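Local coordinates for NEDD8-conjugating enzyme UBC12 (Saccharomyces cerevisiae, PDB 3O2U), which accepts the ubiquitin-like protein NEDD8/Rub1 from its E1 enzyme as a thioester and catalyses its covalent attachment to other proteins, chiefly the cullin Cdc53, at residues A[128-131]-A[132-135]; A[150-153]-A[154-157]; A[17-20]-A[21-24]. All coordinates share one frame; numbering follows the deposited sequence.

Interaction 1: A[128-131]-A[132-135]; sequences ALDL and QSII
Ser-133 meets the carboxylate of Asp-130 with both its hydroxyl and its backbone N-H, and both bonds fall on the single oxygen OD1. The hydroxyl bond, Ser-133 OG to Asp-130 OD1, measures 2.7 Å and reaches the oxygen nearly along its C-O axis. The amide bond, Ser-133 N to Asp-130 OD1, is 2.9 Å long and arrives on the anti side, 34° out of the carboxylate plane. Because the two donors approach from opposite faces of that plane, the oxygen is gripped between them and rotation of the carboxylate is restrained. Asp-130 CG sits between the backbone N and the carbonyl carbon (chi1 61°), which turns OD1 back over the first turn of the helix. This is an N-cap: Asp-130 precedes the helix, and its side chain satisfies an amide that has no helical carbonyl before it. A negative charge there would probably also suit the positive end of the helix dipole.

Gln-132 runs side by side with Asp-130, its amide plane turned 57° from the carboxylate, and its CB lies 3.6 Å from Asp-130 OD1. On the serine's other flank, Leu-129 brings CD2 to within 4.0 Å of Ser-133 OG. One turn along, Leu-131 and Ile-135 cross at a slant, with Leu-131 CG 3.9 Å from Ile-135 CD1. The backbone bond from Ile-134 N to Asp-130 O opens the helix, and the next, Ile-135 N to Leu-131 O at 2.9 Å, ties the same two residues.

Asp-37 and Arg-33 of helix 29-39 touch the capping aspartate, while Gln-132 OE1 bonds to Asp-42 N in the following loop. Both buried, Leu-131 packs on Leu-38 of that helix and Leu-66 of strand 65-70, Ile-135 on Val-47 and Leu-49 of strand 47-51 and Val-68 of strand 65-70.

Interaction 2: A[150-153]-A[154-157]; sequences PLNK and DAAK
Asn-152 reaches forward to Ala-155 with its side-chain oxygen, and three hydrogen bonds make up the polar half of this helix start. The capping bond, from Ala-155 N to Asn-152 OD1, is 3.0 Å long and nearly straight at the hydrogen, 171°. The donor nevertheless sits well above the amide plane, 53° out of it, so the oxygen is met over its face. With CG anti to the backbone N (chi1 179°), the amide of Asn-152 is swung forward to this position, the N-cap of helix 153-160. Backbone bonds from Ala-156 N to Asn-152 O (3.1 Å) and from Lys-157 N to Lys-153 O (2.9 Å) continue the turn. The other end of the asparagine amide, ND2, makes a weak hydrogen bond to Tyr-184 OH. With an alanine here, the amide of Ala-155 would probably lose its acceptor and the link to Tyr-184 would go with it.

Apolar contact is small. Pro-150 points its CB at the CB of Ala-156, 3.6 Å away, so that this one corner of the proline ring meets the first turn from the loop side.

Charge forms the third group. Lys-153 and Lys-157 stand one turn apart on the exposed side, their NZ atoms separated by 4.9 Å, and the aliphatic chain of Lys-157 passes over the carbonyl of Lys-153, CG lying 3.2 Å from Lys-153 O. Two positive groups this near would probably repel mildly, solvent screening most of it. The polar bonds across this helix start come from a neutral amide and the backbone, while the lysine charges lie at the surface and make no bond across the contact.

Interaction 3: A[17-20]-A[21-24]; sequences NENS and SSIQ
Ser-22 folds its hydroxyl back against the carbonyl of Asn-19, and its side chain can be traced outward atom by atom. CB rests 3.6 Å from Asn-19 O, beside the carbonyl. From there chi1 of 74° places OG between the backbone N and the carbonyl carbon, which brings OG to 2.9 Å from Asn-19 O. A second acceptor, Ile-23 O, lies 3.1 Å from Ser-22 OG; one proton faces two carbonyls, and which of them takes it is not settled. The backbone N-H of the same serine makes the bond that is settled, Ser-22 N to Asn-19 O at 3.2 Å, with the donor standing 68° out of the carbonyl plane.

These bonds belong to the C-terminal end of helix 3-21, where the spacing tightens from i to i+4 towards i to i+3. Ser-21 N illustrates the change: its bond to Glu-18 O, three residues back, is 3.1 Å, whereas the bond to Asn-17 O, four back, is weak, at 3.2 Å and with an angle of 128° at the hydrogen. The helix belongs to the N-terminal extension that precedes the catalytic E2 core; in related UBC12 proteins the acetylated N-terminus of such an extension is the part recognised by DCN1-type ligases.

Ser-21 OG, beside its own backbone N, adds only a weak bond to Asn-17 O, 3.4 Å long. Asn-19 sends its side chain onward past Ser-22: OD1 accepts from the backbone N of Asn-26, and the side chain touches Pro-25, while Ser-20 touches Ala-58 in a loop between strands 47-51 and 65-70.

In the fold
Interactions 1 and 2 start two successive helices, 131-143 and 153-160, each with an N-cap side chain, charged in one and neutral in the other; interaction 3 instead lies at the C-terminal end of helix 3-21. Their centres are 26 Å apart for interactions 1 and 2, with nearest atoms about 14 Å apart. Interaction 3 is more remote, its centre 30 Å from that of interaction 1 and 49 Å from that of interaction 2, those two lying on opposite sides of the chain's centre: interactions 2 and 3. Of the three, interaction 2 approaches the predicted thioester-forming Cys-117: the side chain of Pro-150 is about 7 Å from it. Interactions 1 and 3 lie away from that site.

Interaction 1: A[128-131]-A[132-135]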
loop_
_atom_site.group_PDB
_atom_site.type_symbol
_atom_site.label_atom_id
_atom_site.label_comp_id
_atom_site.label_asym_id
_atom_site.label_seq_id
_atom_site.Cartn_x
_atom_site.Cartn_y
_atom_site.Cartn_z
ATOM N N ALA A 128 9.553 -13.274 3.423
ATOM C CA ALA A 128 8.996 -13.861 4.631
ATOM C C ALA A 128 8.102 -12.861 5.384
ATOM O O ALA A 128 7.470 -13.223 6.372
ATOM C CB ALA A 128 10.113 -14.377 5.548
ATOM N N LEU A 129 8.073 -11.611 4.920
ATOM C CA LEU A 129 7.132 -10.606 5.416
ATOM C C LEU A 129 5.823 -10.805 4.657
ATOM O O LEU A 129 5.799 -11.489 3.633
ATOM C CB LEU A 129 7.663 -9.179 5.195
ATOM C CG LEU A 129 8.876 -8.765 6.042
ATOM C CD1 LEU A 129 9.263 -7.289 5.846
ATOM C CD2 LEU A 129 8.627 -9.048 7.505
ATOM N N ASP A 130 4.735 -10.235 5.163
ATOM C CA ASP A 130 3.421 -10.507 4.588
ATOM C C ASP A 130 2.539 -9.270 4.564
ATOM O O ASP A 130 2.953 -8.186 4.987
ATOM C CB ASP A 130 2.727 -11.645 5.353
ATOM C CG ASP A 130 2.505 -11.315 6.826
ATOM O OD1 ASP A 130 2.878 -10.206 7.275
ATOM O OD2 ASP A 130 1.965 -12.172 7.551
ATOM N N LEU A 131 1.319 -9.443 4.060
ATOM C CA LEU A 131 0.402 -8.334 3.924
ATOM C C LEU A 131 0.144 -7.722 5.302
ATOM O O LEU A 131 0.049 -6.504 5.438
ATOM C CB LEU A 131 -0.899 -8.805 3.263
ATOM C CG LEU A 131 -2.010 -7.770 3.128
ATOM C CD1 LEU A 131 -1.537 -6.549 2.334
ATOM C CD2 LEU A 131 -3.265 -8.398 2.479
ATOM N N GLN A 132 0.032 -8.568 6.325
ATOM C CA GLN A 132 -0.202 -8.067 7.689
ATOM C C GLN A 132 0.895 -7.068 8.076
ATOM O O GLN A 132 0.612 -6.022 8.650
ATOM C CB GLN A 132 -0.233 -9.214 8.700
ATOM C CG GLN A 132 -0.346 -8.766 10.147
ATOM C CD GLN A 132 -1.770 -8.619 10.589
ATOM O OE1 GLN A 132 -2.670 -9.231 10.019
ATOM N NE2 GLN A 132 -1.993 -7.813 11.618
ATOM N N SER A 133 2.141 -7.400 7.746
ATOM C CA SER A 133 3.292 -6.540 8.041
ATOM C C SER A 133 3.201 -5.227 7.317
ATOM O O SER A 133 3.467 -4.185 7.890
ATOM C CB SER A 133 4.585 -7.222 7.615
ATOM O OG SER A 133 4.696 -8.478 8.255
ATOM N N ILE A 134 2.856 -5.276 6.033
ATOM C CA ILE A 134 2.743 -4.052 5.281
ATOM C C ILE A 134 1.674 -3.173 5.911
ATOM O O ILE A 134 1.900 -1.986 6.163
ATOM C CB ILE A 134 2.402 -4.333 3.805
ATOM C CG1 ILE A 134 3.591 -5.052 3.136
ATOM C CG2 ILE A 134 2.072 -3.030 3.107
ATOM C CD1 ILE A 134 3.256 -5.798 1.842
ATOM N N ILE A 135 0.516 -3.764 6.174
ATOM C CA ILE A 135 -0.592 -3.005 6.731
ATOM C C ILE A 135 -0.241 -2.417 8.105
ATOM O O ILE A 135 -0.516 -1.245 8.389
ATOM C CB ILE A 135 -1.866 -3.845 6.788
ATOM C CG1 ILE A 135 -2.390 -4.071 5.350
ATOM C CG2 ILE A 135 -2.911 -3.135 7.652
ATOM C CD1 ILE A 135 -3.626 -4.952 5.287
#

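Interaction 2: A[150-153]-A[154-157]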
loop_
_atom_site.group_PDB
_atom_site.type_symbol
_atom_site.label_atom_id
_atom_site.label_comp_id
_atom_site.label_asym_id
_atom_site.label_seq_id
_atom_site.Cartn_x
_atom_site.Cartn_y
_atom_site.Cartn_z
ATOM N N PRO A 150 12.092 12.213 4.458
ATOM C CA PRO A 150 11.215 13.340 4.130
ATOM C C PRO A 150 10.841 13.387 2.654
ATOM O O PRO A 150 11.587 13.957 1.858
ATOM C CB PRO A 150 12.071 14.570 4.487
ATOM C CG PRO A 150 13.366 14.037 5.075
ATOM C CD PRO A 150 13.497 12.633 4.570
ATOM N N LEU A 151 9.706 12.798 2.292
ATOM C CA LEU A 151 9.184 12.955 0.941
ATOM C C LEU A 151 8.481 14.303 0.857
ATOM O O LEU A 151 8.360 14.901 -0.212
ATOM C CB LEU A 151 8.199 11.837 0.596
ATOM C CG LEU A 151 8.764 10.431 0.389
ATOM C CD1 LEU A 151 7.741 9.558 -0.329
ATOM C CD2 LEU A 151 10.050 10.487 -0.406
ATOM N N ASN A 152 8.004 14.758 2.006
ATOM C CA ASN A 152 7.312 16.031 2.109
ATOM C C ASN A 152 8.083 16.893 3.085
ATOM O O ASN A 152 7.987 16.709 4.300
ATOM C CB ASN A 152 5.884 15.825 2.600
ATOM C CG ASN A 152 5.120 17.133 2.743
ATOM O OD1 ASN A 152 5.688 18.172 3.097
ATOM N ND2 ASN A 152 3.831 17.086 2.469
ATOM N N LYS A 153 8.866 17.820 2.546
ATOM C CA LYS A 153 9.800 18.588 3.359
ATOM C C LYS A 153 9.096 19.523 4.326
ATOM O O LYS A 153 9.580 19.741 5.428
ATOM C CB LYS A 153 10.774 19.366 2.469
ATOM C CG LYS A 153 11.792 18.482 1.766
ATOM C CD LYS A 153 12.446 19.212 0.596
ATOM C CE LYS A 153 13.013 20.563 1.022
ATOM N NZ LYS A 153 13.565 21.331 -0.132
ATOM N N ASP A 154 7.956 20.074 3.925
ATOM C CA ASP A 154 7.206 20.962 4.814
ATOM C C ASP A 154 6.755 20.245 6.086
ATOM O O ASP A 154 6.867 20.788 7.188
ATOM C CB ASP A 154 5.991 21.548 4.099
ATOM C CG ASP A 154 6.372 22.480 2.967
ATOM O OD1 ASP A 154 7.522 22.969 2.962
ATOM O OD2 ASP A 154 5.515 22.723 2.084
ATOM N N ALA A 155 6.225 19.031 5.930
ATOM C CA ALA A 155 5.823 18.233 7.085
ATOM C C ALA A 155 7.026 17.841 7.932
ATOM O O ALA A 155 6.967 17.906 9.149
ATOM C CB ALA A 155 5.037 16.982 6.659
ATOM N N ALA A 156 8.109 17.420 7.281
ATOM C CA ALA A 156 9.328 17.039 8.000
ATOM C C ALA A 156 9.838 18.206 8.851
ATOM O O ALA A 156 10.196 18.025 10.009
ATOM C CB ALA A 156 10.413 16.551 7.033
ATOM N N LYS A 157 9.843 19.408 8.281
ATOM C CA LYS A 157 10.269 20.597 9.020
ATOM C C LYS A 157 9.386 20.870 10.224
ATOM O O LYS A 157 9.886 21.101 11.321
ATOM C CB LYS A 157 10.283 21.831 8.117
ATOM C CG LYS A 157 11.378 21.823 7.066
ATOM C CD LYS A 157 11.219 23.002 6.109
ATOM C CE LYS A 157 12.193 22.917 4.940
ATOM N NZ LYS A 157 11.724 23.726 3.776
#

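Interaction 3: A[17-20]-A[21-24]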
loop_
_atom_site.group_PDB
_atom_site.type_symbol
_atom_site.label_atom_id
_atom_site.label_comp_id
_atom_site.label_asym_id
_atom_site.label_seq_id
_atom_site.Cartn_x
_atom_site.Cartn_y
_atom_site.Cartn_z
ATOM N N ASN A 17 -2.606 -20.794 -21.383
ATOM C CA ASN A 17 -3.890 -20.719 -22.077
ATOM C C ASN A 17 -4.778 -21.921 -21.746
ATOM O O ASN A 17 -5.958 -21.766 -21.453
ATOM C CB ASN A 17 -3.692 -20.597 -23.597
ATOM C CG ASN A 17 -3.019 -19.288 -24.003
ATOM O OD1 ASN A 17 -2.914 -18.353 -23.207
ATOM N ND2 ASN A 17 -2.557 -19.221 -25.247
ATOM N N GLU A 18 -4.207 -23.120 -21.789
ATOM C CA GLU A 18 -4.943 -24.323 -21.417
ATOM C C GLU A 18 -5.521 -24.190 -20.010
ATOM O O GLU A 18 -6.699 -24.474 -19.777
ATOM C CB GLU A 18 -4.049 -25.569 -21.528
ATOM C CG GLU A 18 -4.010 -26.167 -22.935
ATOM C CD GLU A 18 -2.709 -26.893 -23.252
ATOM O OE1 GLU A 18 -2.359 -26.999 -24.454
ATOM O OE2 GLU A 18 -2.030 -27.355 -22.310
ATOM N N ASN A 19 -4.689 -23.748 -19.075
ATOM C CA ASN A 19 -5.091 -23.627 -17.677
ATOM C C ASN A 19 -6.240 -22.642 -17.488
ATOM O O ASN A 19 -7.173 -22.883 -16.714
ATOM C CB ASN A 19 -3.894 -23.203 -16.817
ATOM C CG ASN A 19 -4.252 -23.059 -15.349
ATOM O OD1 ASN A 19 -4.699 -24.011 -14.719
ATOM N ND2 ASN A 19 -4.050 -21.863 -14.798
ATOM N N SER A 20 -6.170 -21.525 -18.198
ATOM C CA SER A 20 -7.194 -20.499 -18.083
ATOM C C SER A 20 -8.535 -20.951 -18.656
ATOM O O SER A 20 -9.571 -20.359 -18.360
ATOM C CB SER A 20 -6.737 -19.202 -18.755
ATOM O OG SER A 20 -5.956 -18.434 -17.849
ATOM N N SER A 21 -8.511 -21.998 -19.476
ATOM C CA SER A 21 -9.740 -22.522 -20.066
ATOM C C SER A 21 -10.366 -23.669 -19.254
ATOM O O SER A 21 -11.479 -24.111 -19.543
ATOM C CB SER A 21 -9.488 -22.966 -21.508
ATOM O OG SER A 21 -9.267 -21.841 -22.341
ATOM N N SER A 22 -9.657 -24.161 -18.245
ATOM C CA SER A 22 -10.220 -25.222 -17.423
ATOM C C SER A 22 -11.314 -24.648 -16.511
ATOM O O SER A 22 -11.358 -23.438 -16.282
ATOM C CB SER A 22 -9.117 -25.911 -16.608
ATOM O OG SER A 22 -8.662 -25.104 -15.534
ATOM N N ILE A 23 -12.227 -25.478 -16.015
ATOM C CA ILE A 23 -13.031 -25.011 -14.892
ATOM C C ILE A 23 -12.009 -25.041 -13.764
ATOM O O ILE A 23 -11.112 -25.890 -13.761
ATOM C CB ILE A 23 -14.256 -25.912 -14.573
ATOM C CG1 ILE A 23 -13.869 -27.390 -14.585
ATOM C CG2 ILE A 23 -15.405 -25.640 -15.534
ATOM C CD1 ILE A 23 -13.176 -27.857 -13.314
ATOM N N GLN A 24 -12.086 -24.091 -12.847
ATOM C CA GLN A 24 -11.140 -24.073 -11.736
ATOM C C GLN A 24 -9.672 -24.077 -12.192
ATOM O O GLN A 24 -8.923 -25.023 -11.913
ATOM C CB GLN A 24 -11.399 -25.266 -10.816
ATOM C CG GLN A 24 -10.862 -25.074 -9.411
ATOM C CD GLN A 24 -11.362 -26.137 -8.447
ATOM O OE1 GLN A 24 -11.031 -26.114 -7.262
ATOM N NE2 GLN A 24 -12.157 -27.078 -8.953
#